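Local coordinates for kelch-like protein 7 (Homo sapiens, PDB 3II7), which serves as the substrate-specific adapter of a CUL3-based E3 ubiquitin ligase, the part here being its six-repeat kelch domain, at residues 25-30 against 282-287; 29-34 against 249-254; 37-42 against 73-78; 197-202 against 268-273. All coordinates share one frame; numbering follows the deposited sequence.

Contact 1 of 4, residues 25-30 against 282-287. With EDO (1,2-ethanediol), chain B; EDO (1,2-ethanediol), chain N; EDO (1,2-ethanediol), chain E; EDO (1,2-ethanediol), chain I.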
# COMPACT_ATOMS: atom_id res chain seq x y z
N SER A 25 5.97 -15.24 9.82
CA SER A 25 4.85 -14.38 9.43
C SER A 25 5.28 -12.95 9.11
O SER A 25 4.48 -12.16 8.59
CB SER A 25 3.77 -14.38 10.50
OG SER A 25 4.18 -13.66 11.63
N CYS A 26 6.55 -12.61 9.39
CA CYS A 26 7.15 -11.35 8.87
C CYS A 26 8.47 -11.71 8.21
O CYS A 26 9.26 -12.44 8.79
CB CYS A 26 7.38 -10.32 9.96
SG CYS A 26 5.94 -9.78 10.85
N ARG A 27 8.67 -11.25 6.96
CA ARG A 27 9.83 -11.64 6.18
C ARG A 27 10.24 -10.56 5.19
O ARG A 27 9.40 -9.76 4.73
CB ARG A 27 9.55 -12.94 5.40
CG ARG A 27 9.02 -14.12 6.22
CD ARG A 27 9.08 -15.42 5.42
NE ARG A 27 10.28 -16.20 5.72
CZ ARG A 27 10.63 -17.34 5.12
NH1 ARG A 27 9.88 -17.85 4.15
NH2 ARG A 27 11.76 -17.97 5.50
N TYR A 28 11.54 -10.54 4.87
CA TYR A 28 12.04 -9.77 3.75
C TYR A 28 12.09 -10.67 2.55
O TYR A 28 12.57 -11.82 2.63
CB TYR A 28 13.48 -9.33 3.97
CG TYR A 28 13.73 -8.24 4.96
CD1 TYR A 28 13.20 -6.97 4.78
CD2 TYR A 28 14.53 -8.45 6.07
CE1 TYR A 28 13.45 -5.97 5.66
CE2 TYR A 28 14.80 -7.44 6.95
CZ TYR A 28 14.24 -6.20 6.75
OH TYR A 28 14.49 -5.16 7.62
N PHE A 29 11.64 -10.15 1.42
CA PHE A 29 11.96 -10.67 0.11
C PHE A 29 13.11 -9.86 -0.50
O PHE A 29 13.05 -8.62 -0.59
CB PHE A 29 10.74 -10.57 -0.81
CG PHE A 29 11.02 -10.96 -2.23
CD1 PHE A 29 11.18 -12.30 -2.58
CD2 PHE A 29 11.09 -9.99 -3.25
CE1 PHE A 29 11.40 -12.67 -3.89
CE2 PHE A 29 11.34 -10.37 -4.55
CZ PHE A 29 11.49 -11.71 -4.87
N ASN A 30 14.13 -10.55 -1.00
CA ASN A 30 15.26 -9.88 -1.65
C ASN A 30 15.20 -10.11 -3.16
O ASN A 30 15.42 -11.23 -3.63
CB ASN A 30 16.55 -10.41 -1.09
CG ASN A 30 17.79 -9.66 -1.64
OD1 ASN A 30 17.71 -8.91 -2.61
ND2 ASN A 30 18.92 -9.84 -0.98
N ARG A 282 7.71 -19.23 -4.14
CA ARG A 282 6.38 -19.19 -3.56
C ARG A 282 6.02 -17.81 -3.07
O ARG A 282 6.87 -17.07 -2.55
CB ARG A 282 6.25 -20.21 -2.41
CG ARG A 282 6.13 -21.65 -2.88
CD ARG A 282 4.95 -22.32 -2.19
NE ARG A 282 5.06 -23.79 -2.19
CZ ARG A 282 4.40 -24.60 -1.35
NH1 ARG A 282 3.58 -24.11 -0.41
NH2 ARG A 282 4.58 -25.91 -1.44
N ALA A 283 4.75 -17.48 -3.21
CA ALA A 283 4.19 -16.25 -2.69
C ALA A 283 4.00 -16.38 -1.19
O ALA A 283 3.94 -17.51 -0.62
CB ALA A 283 2.86 -15.92 -3.41
N PHE A 284 3.90 -15.22 -0.53
CA PHE A 284 3.74 -15.13 0.90
C PHE A 284 2.34 -15.67 1.25
O PHE A 284 1.36 -15.34 0.58
CB PHE A 284 3.88 -13.67 1.36
CG PHE A 284 4.23 -13.53 2.80
CD1 PHE A 284 5.42 -14.01 3.25
CD2 PHE A 284 3.38 -12.88 3.68
CE1 PHE A 284 5.77 -13.90 4.57
CE2 PHE A 284 3.74 -12.76 5.01
CZ PHE A 284 4.94 -13.27 5.45
N PRO A 285 2.25 -16.52 2.29
CA PRO A 285 0.95 -17.18 2.55
C PRO A 285 -0.04 -16.33 3.35
O PRO A 285 -1.22 -16.68 3.42
CB PRO A 285 1.35 -18.41 3.34
CG PRO A 285 2.62 -18.00 4.05
CD PRO A 285 3.35 -17.18 3.04
N VAL A 286 0.43 -15.24 3.94
CA VAL A 286 -0.42 -14.30 4.67
C VAL A 286 -0.87 -13.21 3.71
O VAL A 286 -0.16 -12.22 3.46
CB VAL A 286 0.31 -13.69 5.88
CG1 VAL A 286 -0.67 -12.79 6.68
CG2 VAL A 286 0.88 -14.79 6.75
N THR A 287 -2.07 -13.41 3.15
CA THR A 287 -2.56 -12.56 2.07
C THR A 287 -2.95 -11.17 2.55
O THR A 287 -2.98 -10.24 1.77
CB THR A 287 -3.75 -13.24 1.30
OG1 THR A 287 -4.86 -13.41 2.17
CG2 THR A 287 -3.33 -14.62 0.73
C1 EDO B . 7.42 -12.93 12.65
O1 EDO B . 8.33 -13.52 11.69
C2 EDO B . 7.42 -13.70 13.96
O2 EDO B . 8.49 -13.32 14.84
C1 EDO N . -5.07 -15.33 5.29
O1 EDO N . -4.23 -15.45 4.15
C2 EDO N . -4.36 -14.51 6.32
O2 EDO N . -4.15 -13.21 5.77
C1 EDO E . 7.26 -17.16 1.49
O1 EDO E . 7.40 -17.03 2.93
C2 EDO E . 6.66 -18.51 1.15
O2 EDO E . 7.46 -19.54 1.78
C1 EDO I . -7.34 -10.55 2.62
O1 EDO I . -6.62 -11.77 2.79
C2 EDO I . -7.00 -9.93 1.28
O2 EDO I . -5.61 -9.49 1.20
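The ring of Phe284 meets residues 25-30 with its edge: the carbonyl of Ser25 and the methylene chain of Arg27 both lie at the rim, close to the ring plane, and neither stacks on a face. The guanidinium of Arg27 is likewise met at its edge, by O1 of a bound ethanediol in its plane. The contact belongs to the closure of a six-bladed kelch beta-propeller. Strand 26-30 sits in the blade that pairs N-terminal strands 13-18, 26-30 and 35-38 with C-terminal strand 290-295, and residues 282-287 lie in the connection leading from the sixth-repeat sheet to that last strand.

At the rim, Phe284 CZ comes within 3.4 Å of Ser25 O, while the neighbouring CE1 lies 3.7 Å from Arg27 CG. The ring reaches this place because CG of Phe284 is anti to the backbone N (chi1 -159°), which brings its end nearer to the strand than its first bond would suggest. Leu17 of the adjoining strand and Ala254 also touch this phenylalanine, so it is buried between two blades.

Arg27 runs past the ring and bends at its third side-chain torsion, and guanidinium and ring planes end up 35° apart. Its NE forms a salt bridge with Asp38 of strand 35-38, which ties the head group down within its own sheet. Another edge of the group meets the ethanediol, probably taken up from the crystallisation liquor: Arg27 NH1 donates to its O1 at 2.9 Å with an N-H...O angle of 160°, and that same O1 lies 3.6 Å from Phe284 CD1.

Contact 2 of 4, residues 29-34 against 249-254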
# COMPACT_ATOMS: atom_id res chain seq x y z
N PHE A 29 11.64 -10.15 1.42
CA PHE A 29 11.96 -10.67 0.11
C PHE A 29 13.11 -9.86 -0.50
O PHE A 29 13.05 -8.62 -0.59
CB PHE A 29 10.74 -10.57 -0.81
CG PHE A 29 11.02 -10.96 -2.23
CD1 PHE A 29 11.18 -12.30 -2.58
CD2 PHE A 29 11.09 -9.99 -3.25
CE1 PHE A 29 11.40 -12.67 -3.89
CE2 PHE A 29 11.34 -10.37 -4.55
CZ PHE A 29 11.49 -11.71 -4.87
N ASN A 30 14.13 -10.55 -1.00
CA ASN A 30 15.26 -9.88 -1.65
C ASN A 30 15.20 -10.11 -3.16
O ASN A 30 15.42 -11.23 -3.63
CB ASN A 30 16.55 -10.41 -1.09
CG ASN A 30 17.79 -9.66 -1.64
OD1 ASN A 30 17.71 -8.91 -2.61
ND2 ASN A 30 18.92 -9.84 -0.98
N PRO A 31 14.84 -9.05 -3.93
CA PRO A 31 14.70 -9.22 -5.38
C PRO A 31 15.99 -9.66 -6.09
O PRO A 31 15.92 -10.21 -7.17
CB PRO A 31 14.32 -7.83 -5.87
CG PRO A 31 13.98 -7.05 -4.71
CD PRO A 31 14.57 -7.67 -3.51
N LYS A 32 17.16 -9.37 -5.50
CA LYS A 32 18.42 -9.71 -6.12
C LYS A 32 18.66 -11.22 -6.16
O LYS A 32 19.18 -11.74 -7.15
CB LYS A 32 19.57 -8.95 -5.46
CG LYS A 32 19.66 -7.54 -6.05
CD LYS A 32 20.87 -6.81 -5.62
CE LYS A 32 20.93 -5.42 -6.26
NZ LYS A 32 21.01 -5.50 -7.75
N ASP A 33 18.27 -11.93 -5.11
CA ASP A 33 18.55 -13.38 -5.05
C ASP A 33 17.31 -14.26 -4.85
O ASP A 33 17.43 -15.48 -4.72
CB ASP A 33 19.64 -13.67 -3.99
CG ASP A 33 19.18 -13.40 -2.55
OD1 ASP A 33 18.03 -13.01 -2.33
OD2 ASP A 33 20.01 -13.57 -1.62
N TYR A 34 16.14 -13.63 -4.85
CA TYR A 34 14.84 -14.27 -4.63
C TYR A 34 14.67 -14.98 -3.29
O TYR A 34 13.83 -15.85 -3.15
CB TYR A 34 14.52 -15.21 -5.78
CG TYR A 34 14.30 -14.48 -7.05
CD1 TYR A 34 13.05 -13.94 -7.33
CD2 TYR A 34 15.30 -14.33 -7.99
CE1 TYR A 34 12.81 -13.25 -8.51
CE2 TYR A 34 15.07 -13.64 -9.17
CZ TYR A 34 13.82 -13.11 -9.41
OH TYR A 34 13.55 -12.43 -10.56
N ILE A 249 11.25 -3.36 -11.96
CA ILE A 249 10.39 -4.54 -11.81
C ILE A 249 9.33 -4.35 -10.73
O ILE A 249 9.64 -3.87 -9.62
CB ILE A 249 11.19 -5.82 -11.47
CG1 ILE A 249 12.35 -6.00 -12.42
CG2 ILE A 249 10.26 -7.07 -11.45
CD1 ILE A 249 11.95 -6.14 -13.92
N VAL A 250 8.09 -4.72 -11.05
CA VAL A 250 7.01 -4.76 -10.06
C VAL A 250 6.80 -6.19 -9.62
O VAL A 250 6.63 -7.08 -10.46
CB VAL A 250 5.68 -4.21 -10.60
CG1 VAL A 250 4.59 -4.29 -9.49
CG2 VAL A 250 5.88 -2.75 -11.12
N TYR A 251 6.82 -6.41 -8.30
CA TYR A 251 6.69 -7.75 -7.71
C TYR A 251 5.35 -7.85 -7.02
O TYR A 251 5.02 -7.01 -6.20
CB TYR A 251 7.81 -8.00 -6.67
CG TYR A 251 9.18 -7.94 -7.26
CD1 TYR A 251 9.82 -9.07 -7.75
CD2 TYR A 251 9.84 -6.72 -7.37
CE1 TYR A 251 11.10 -9.00 -8.33
CE2 TYR A 251 11.12 -6.64 -7.94
CZ TYR A 251 11.73 -7.77 -8.42
OH TYR A 251 12.98 -7.68 -9.01
N VAL A 252 4.58 -8.88 -7.38
CA VAL A 252 3.33 -9.23 -6.65
C VAL A 252 3.70 -10.44 -5.80
O VAL A 252 3.96 -11.55 -6.32
CB VAL A 252 2.17 -9.54 -7.57
CG1 VAL A 252 0.90 -9.84 -6.76
CG2 VAL A 252 1.93 -8.36 -8.57
N LEU A 253 3.75 -10.23 -4.49
CA LEU A 253 4.33 -11.18 -3.58
C LEU A 253 3.27 -11.93 -2.77
O LEU A 253 3.59 -12.91 -2.12
CB LEU A 253 5.31 -10.50 -2.63
CG LEU A 253 6.54 -9.87 -3.25
CD1 LEU A 253 7.42 -9.26 -2.15
CD2 LEU A 253 7.32 -10.89 -4.07
N ALA A 254 2.04 -11.43 -2.78
CA ALA A 254 0.91 -12.12 -2.14
C ALA A 254 -0.39 -11.62 -2.76
O ALA A 254 -0.43 -10.57 -3.35
CB ALA A 254 0.91 -11.88 -0.61
O HOH W 1 14.39 -9.75 -9.32
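Phe29 reaches from strand 26-30 across to Leu253 and Tyr251 of strand 249-254. A classic beta bulge at Leu253 and Ala254, opposite Lys242, interrupts the sixth-repeat sheet here. CB of Phe29 begins the contact, lying 3.8 Å from Leu253 CD1. A first torsion of 174° turns CG away from the backbone N and carries the ring toward the neighbouring strand. CG and CD2 pass along both methyl groups of Leu253, whose CD2 sits almost over the middle of the ring, 4.0 Å from its centroid and 11° off the normal, a CH-pi contact. Farther out, Phe29 CE2 arrives at Tyr251 CD1, 3.8 Å away. The two aromatic rings meet obliquely, their planes 57° apart. Trp36 also meets Phe29 from within the first blade, and Ile265 of strand 264-269 touches it from the sixth.

Beyond the phenylalanine the chain turns at Pro31, whose CB is 3.4 Å from Tyr251 OH. Here Asn30 forms an Asx turn, its OD1 accepting from Lys32 N. A water at the edge of the Tyr251 ring, in its plane, donates to Pro31 O at 2.7 Å and, more weakly, to Tyr34 OH; its approach to Tyr251 OH, 2.5 Å, is very short. Tyr34 OH has a further partner in Glu267 of strand 264-269.

The packing joins the first and last repeats of the kelch propeller, blade face against blade face. The chemistry is thus divided: an apolar centre packs through van der Waals and CH-pi contact, while at its margin one water sits between Tyr251 OH and Pro31 O.

Contact 3 of 4, residues 37-42 against 73-78. With EDO (1,2-ethanediol), chain B.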
# COMPACT_ATOMS: atom_id res chain seq x y z
N THR A 37 13.74 -13.99 4.05
CA THR A 37 14.42 -14.01 5.34
C THR A 37 13.51 -13.54 6.45
O THR A 37 12.88 -12.51 6.33
CB THR A 37 15.68 -13.11 5.32
OG1 THR A 37 16.52 -13.50 4.24
CG2 THR A 37 16.44 -13.24 6.64
N ASP A 38 13.48 -14.28 7.55
CA ASP A 38 12.64 -13.93 8.71
C ASP A 38 12.97 -12.59 9.39
O ASP A 38 14.13 -12.24 9.56
CB ASP A 38 12.69 -15.05 9.75
CG ASP A 38 12.05 -16.35 9.28
OD1 ASP A 38 11.34 -16.38 8.25
OD2 ASP A 38 12.28 -17.36 9.98
N ILE A 39 11.92 -11.86 9.76
CA ILE A 39 11.98 -10.69 10.64
C ILE A 39 11.24 -11.06 11.91
O ILE A 39 10.05 -11.40 11.87
CB ILE A 39 11.25 -9.48 10.01
CG1 ILE A 39 11.88 -9.09 8.66
CG2 ILE A 39 11.26 -8.28 10.95
CD1 ILE A 39 11.05 -8.09 7.86
N ARG A 40 11.92 -10.98 13.06
CA ARG A 40 11.26 -11.21 14.33
C ARG A 40 10.34 -10.04 14.66
O ARG A 40 10.75 -8.88 14.56
CB ARG A 40 12.28 -11.42 15.45
CG ARG A 40 13.07 -12.72 15.29
CD ARG A 40 14.16 -12.84 16.33
NE ARG A 40 15.15 -11.78 16.15
CZ ARG A 40 16.08 -11.42 17.03
NH1 ARG A 40 16.19 -12.04 18.22
NH2 ARG A 40 16.89 -10.41 16.73
N CYS A 41 9.09 -10.35 15.01
CA CYS A 41 8.06 -9.35 15.34
C CYS A 41 7.31 -9.81 16.57
O CYS A 41 6.71 -10.88 16.54
CB CYS A 41 7.07 -9.20 14.23
SG CYS A 41 5.72 -8.03 14.52
N PRO A 42 7.32 -9.01 17.63
CA PRO A 42 6.66 -9.40 18.87
C PRO A 42 5.20 -8.88 19.01
O PRO A 42 4.61 -8.97 20.08
CB PRO A 42 7.54 -8.73 19.91
CG PRO A 42 7.86 -7.42 19.28
CD PRO A 42 8.01 -7.72 17.80
N ASP A 73 3.41 0.99 15.76
CA ASP A 73 4.58 0.14 16.02
C ASP A 73 5.62 0.39 14.95
O ASP A 73 5.30 0.50 13.76
CB ASP A 73 4.15 -1.31 16.11
CG ASP A 73 3.29 -1.57 17.32
OD1 ASP A 73 3.57 -0.98 18.41
OD2 ASP A 73 2.31 -2.36 17.19
N CYS A 74 6.87 0.52 15.38
CA CYS A 74 7.94 0.99 14.50
C CYS A 74 9.07 -0.00 14.53
O CYS A 74 9.55 -0.40 15.62
CB CYS A 74 8.44 2.35 14.97
SG CYS A 74 7.14 3.60 15.26
N TYR A 75 9.53 -0.39 13.35
CA TYR A 75 10.64 -1.33 13.24
C TYR A 75 11.83 -0.65 12.61
O TYR A 75 11.76 -0.24 11.43
CB TYR A 75 10.21 -2.51 12.42
CG TYR A 75 11.30 -3.53 12.21
CD1 TYR A 75 11.84 -4.25 13.28
CD2 TYR A 75 11.78 -3.81 10.92
CE1 TYR A 75 12.84 -5.20 13.07
CE2 TYR A 75 12.78 -4.79 10.71
CZ TYR A 75 13.29 -5.46 11.78
OH TYR A 75 14.27 -6.37 11.60
N ASN A 76 12.91 -0.52 13.38
CA ASN A 76 14.14 0.01 12.87
C ASN A 76 14.88 -1.13 12.14
O ASN A 76 15.32 -2.11 12.76
CB ASN A 76 14.99 0.59 13.99
CG ASN A 76 16.24 1.26 13.45
OD1 ASN A 76 17.03 0.63 12.76
ND2 ASN A 76 16.39 2.56 13.73
N VAL A 77 14.99 -1.01 10.83
CA VAL A 77 15.52 -2.10 10.00
C VAL A 77 17.02 -2.35 10.19
O VAL A 77 17.49 -3.48 10.00
CB VAL A 77 15.24 -1.86 8.50
CG1 VAL A 77 13.72 -1.73 8.24
CG2 VAL A 77 16.05 -0.68 7.97
N VAL A 78 17.75 -1.31 10.56
CA VAL A 78 19.20 -1.41 10.75
C VAL A 78 19.55 -2.03 12.11
O VAL A 78 20.44 -2.88 12.20
CB VAL A 78 19.84 -0.00 10.60
CG1 VAL A 78 21.28 0.01 11.08
CG2 VAL A 78 19.74 0.46 9.12
C1 EDO B . 7.42 -12.93 12.65
O1 EDO B . 8.33 -13.52 11.69
C2 EDO B . 7.42 -13.70 13.96
O2 EDO B . 8.49 -13.32 14.84
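Ile39 meets Tyr75 through a single methyl, CG2, which lies 3.6 Å from the ring carbon CZ and equally close to the hydroxyl oxygen. This is a seam between the first two blades of the kelch beta-propeller: Ile39 directly follows strand 35-38, and Tyr75 lies on strand 71-76 of the second-repeat sheet. In this tight part, Ile39 CG1 lies on the side of the backbone N (chi1 -60°) and CG2 is the anti branch, so the methyl alone is presented to the phenolic end of the ring, which it approaches obliquely. Tyr28 touches both residues and fills out the cluster.

Toward solvent the contact thins out. Arg40 O is 4.5 Å from Tyr75 CE1, a distant approach, and this carbonyl is instead bonded to the indole NH of Trp82. The side chain of Arg40 makes a salt bridge with Asp80, the carboxylate that also accepts from Tyr75 OH. Along the backbone of residues 39-41 lies an ethanediol, probably from the crystallisation liquor: its O1 donates to Ile39 O at 2.7 Å, and Cys41 N donates to its O2 at 3.0 Å with an angle of 171°.

Contact 4 of 4, residues 197-202 against 268-273. With EDO (1,2-ethanediol), chain F.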
# COMPACT_ATOMS: atom_id res chain seq x y z
N VAL A 197 2.06 1.61 -7.30
CA VAL A 197 3.51 1.76 -7.25
C VAL A 197 4.00 2.74 -8.26
O VAL A 197 3.53 2.77 -9.41
CB VAL A 197 4.24 0.39 -7.40
CG1 VAL A 197 3.85 -0.56 -6.26
CG2 VAL A 197 3.93 -0.25 -8.78
N PHE A 198 4.99 3.53 -7.85
CA PHE A 198 5.62 4.54 -8.72
C PHE A 198 6.92 3.96 -9.31
O PHE A 198 7.82 3.54 -8.55
CB PHE A 198 5.94 5.77 -7.89
CG PHE A 198 6.71 6.83 -8.63
CD1 PHE A 198 6.26 7.31 -9.85
CD2 PHE A 198 7.86 7.38 -8.08
CE1 PHE A 198 6.94 8.30 -10.52
CE2 PHE A 198 8.54 8.38 -8.74
CZ PHE A 198 8.08 8.84 -9.97
N VAL A 199 6.99 3.93 -10.64
CA VAL A 199 8.19 3.50 -11.34
C VAL A 199 8.51 4.51 -12.42
O VAL A 199 7.77 4.63 -13.41
CB VAL A 199 8.05 2.13 -11.98
CG1 VAL A 199 9.43 1.68 -12.52
CG2 VAL A 199 7.51 1.12 -11.01
N LYS A 200 9.62 5.24 -12.20
CA LYS A 200 10.21 6.19 -13.17
C LYS A 200 9.37 7.47 -13.32
O LYS A 200 9.75 8.54 -12.83
CB LYS A 200 10.48 5.54 -14.53
CG LYS A 200 11.22 6.46 -15.52
CD LYS A 200 10.97 6.05 -16.97
CE LYS A 200 11.59 4.71 -17.32
NZ LYS A 200 11.20 4.29 -18.73
N ASP A 201 8.29 7.38 -14.07
CA ASP A 201 7.48 8.55 -14.40
C ASP A 201 6.03 8.16 -14.52
O ASP A 201 5.20 8.91 -15.10
CB ASP A 201 7.99 9.19 -15.72
CG ASP A 201 8.01 8.21 -16.90
OD1 ASP A 201 7.65 7.02 -16.70
OD2 ASP A 201 8.41 8.60 -18.01
N LYS A 202 5.71 7.00 -13.94
CA LYS A 202 4.40 6.38 -14.08
C LYS A 202 3.97 5.76 -12.77
O LYS A 202 4.80 5.26 -12.02
CB LYS A 202 4.43 5.29 -15.16
CG LYS A 202 4.62 5.79 -16.56
CD LYS A 202 4.97 4.63 -17.52
CE LYS A 202 5.63 5.14 -18.79
NZ LYS A 202 5.83 4.07 -19.81
N TYR A 268 6.68 -8.19 -13.00
CA TYR A 268 6.35 -7.36 -14.18
C TYR A 268 7.54 -6.49 -14.56
O TYR A 268 8.01 -5.70 -13.73
CB TYR A 268 5.15 -6.48 -13.90
CG TYR A 268 4.72 -5.59 -15.07
CD1 TYR A 268 4.30 -6.13 -16.27
CD2 TYR A 268 4.76 -4.19 -14.96
CE1 TYR A 268 3.92 -5.31 -17.32
CE2 TYR A 268 4.38 -3.38 -15.97
CZ TYR A 268 3.96 -3.94 -17.18
OH TYR A 268 3.63 -3.08 -18.20
N ASN A 269 8.01 -6.64 -15.79
CA ASN A 269 9.08 -5.80 -16.29
C ASN A 269 8.46 -4.57 -16.97
O ASN A 269 7.89 -4.68 -18.05
CB ASN A 269 9.95 -6.58 -17.27
CG ASN A 269 11.15 -5.80 -17.73
OD1 ASN A 269 11.09 -4.58 -17.83
ND2 ASN A 269 12.21 -6.50 -18.10
N THR A 270 8.54 -3.42 -16.31
CA THR A 270 7.88 -2.20 -16.78
C THR A 270 8.45 -1.72 -18.12
O THR A 270 7.77 -1.03 -18.86
CB THR A 270 7.97 -1.06 -15.76
OG1 THR A 270 9.34 -0.75 -15.48
CG2 THR A 270 7.22 -1.40 -14.45
N GLU A 271 9.70 -2.08 -18.42
CA GLU A 271 10.35 -1.63 -19.66
C GLU A 271 9.96 -2.41 -20.88
O GLU A 271 10.00 -1.88 -21.98
CB GLU A 271 11.87 -1.66 -19.49
CG GLU A 271 12.37 -0.71 -18.42
CD GLU A 271 12.37 0.73 -18.93
OE1 GLU A 271 13.12 1.00 -19.89
OE2 GLU A 271 11.62 1.58 -18.40
N THR A 272 9.60 -3.69 -20.68
CA THR A 272 9.19 -4.59 -21.78
C THR A 272 7.68 -4.92 -21.79
O THR A 272 7.17 -5.55 -22.76
CB THR A 272 9.99 -5.89 -21.72
OG1 THR A 272 9.64 -6.60 -20.53
CG2 THR A 272 11.51 -5.60 -21.75
N ASP A 273 6.98 -4.52 -20.73
CA ASP A 273 5.55 -4.82 -20.56
C ASP A 273 5.27 -6.35 -20.58
O ASP A 273 4.32 -6.82 -21.23
CB ASP A 273 4.72 -4.07 -21.61
CG ASP A 273 3.23 -4.30 -21.46
OD1 ASP A 273 2.73 -4.35 -20.31
OD2 ASP A 273 2.54 -4.44 -22.49
C1 EDO F . 7.23 2.37 -5.58
O1 EDO F . 6.02 3.09 -5.17
C2 EDO F . 7.60 1.29 -4.56
O2 EDO F . 6.71 0.15 -4.59
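Lys200 and Glu271 cross at about a right angle, whereas Val199 and Thr270 beside them point at one another tip to tip. In the charged pair, Lys200 NZ donates to Glu271 OE2 at 2.8 Å, a salt bridge made through the syn lone pair of that oxygen, on the side of OE1. Glu271 OE1 itself stands 4.0 Å from Lys200 NZ, beyond bonding distance, so the bridge is made through one oxygen. Lys200 leaves its backbone extended and bends at chi3, while Glu271 folds at chi2 (-77°), which brings its carboxylate back toward the lysine. Both residues are exposed, so the bridge lies at the solvent edge.

Deeper in, Val199 CG1 meets Thr270 OG1 at 3.8 Å. The threonine oxygen has its polar partner elsewhere, in the carbonyl of Ser248, so toward the valine it offers only van der Waals contact. Ala245 packs against Val199, and Val250 and Phe204 against Thr270.

These are the turns of two adjacent propeller blades: residues 197-202 make the tight hairpin between strands 195-199 and 202-206, and residues 268-273 the turn that joins strands 264-269 and 274-278 of the sixth-repeat sheet. Each turn is braced from within. In the first, Val199 and Lys202 exchange backbone hydrogen bonds. In the second, Asn269 OD1 accepts from Glu271 N at 2.9 Å, in the carbonyl plane, forming an Asx turn that fixes the backbone from which the glutamate projects. Tyr268 OH donates to Asp273 OD1 at 2.6 Å, on the anti side of the carboxylate and 24° out of its plane.

From the N terminus, strand 26-30 opens contacts 1 and 2, which share Phe29 and Asn30 and close only at 282-287 and 249-254. Both close long loops that bring the first blade against the sixth-repeat part of the chain. Contact 3 closes early, between the first and second blades, and lies within the spans of both. Contact 4, which joins hairpin 197-202 to the sixth-repeat sheet, falls wholly inside the span of contact 1 but crosses contact 2, since 249-254 comes between its two segments. Strands 249-254 and 264-269 pair in one sheet, joining contacts 2 and 4, while strands 26-30 and 35-38 join contacts 1 and 3.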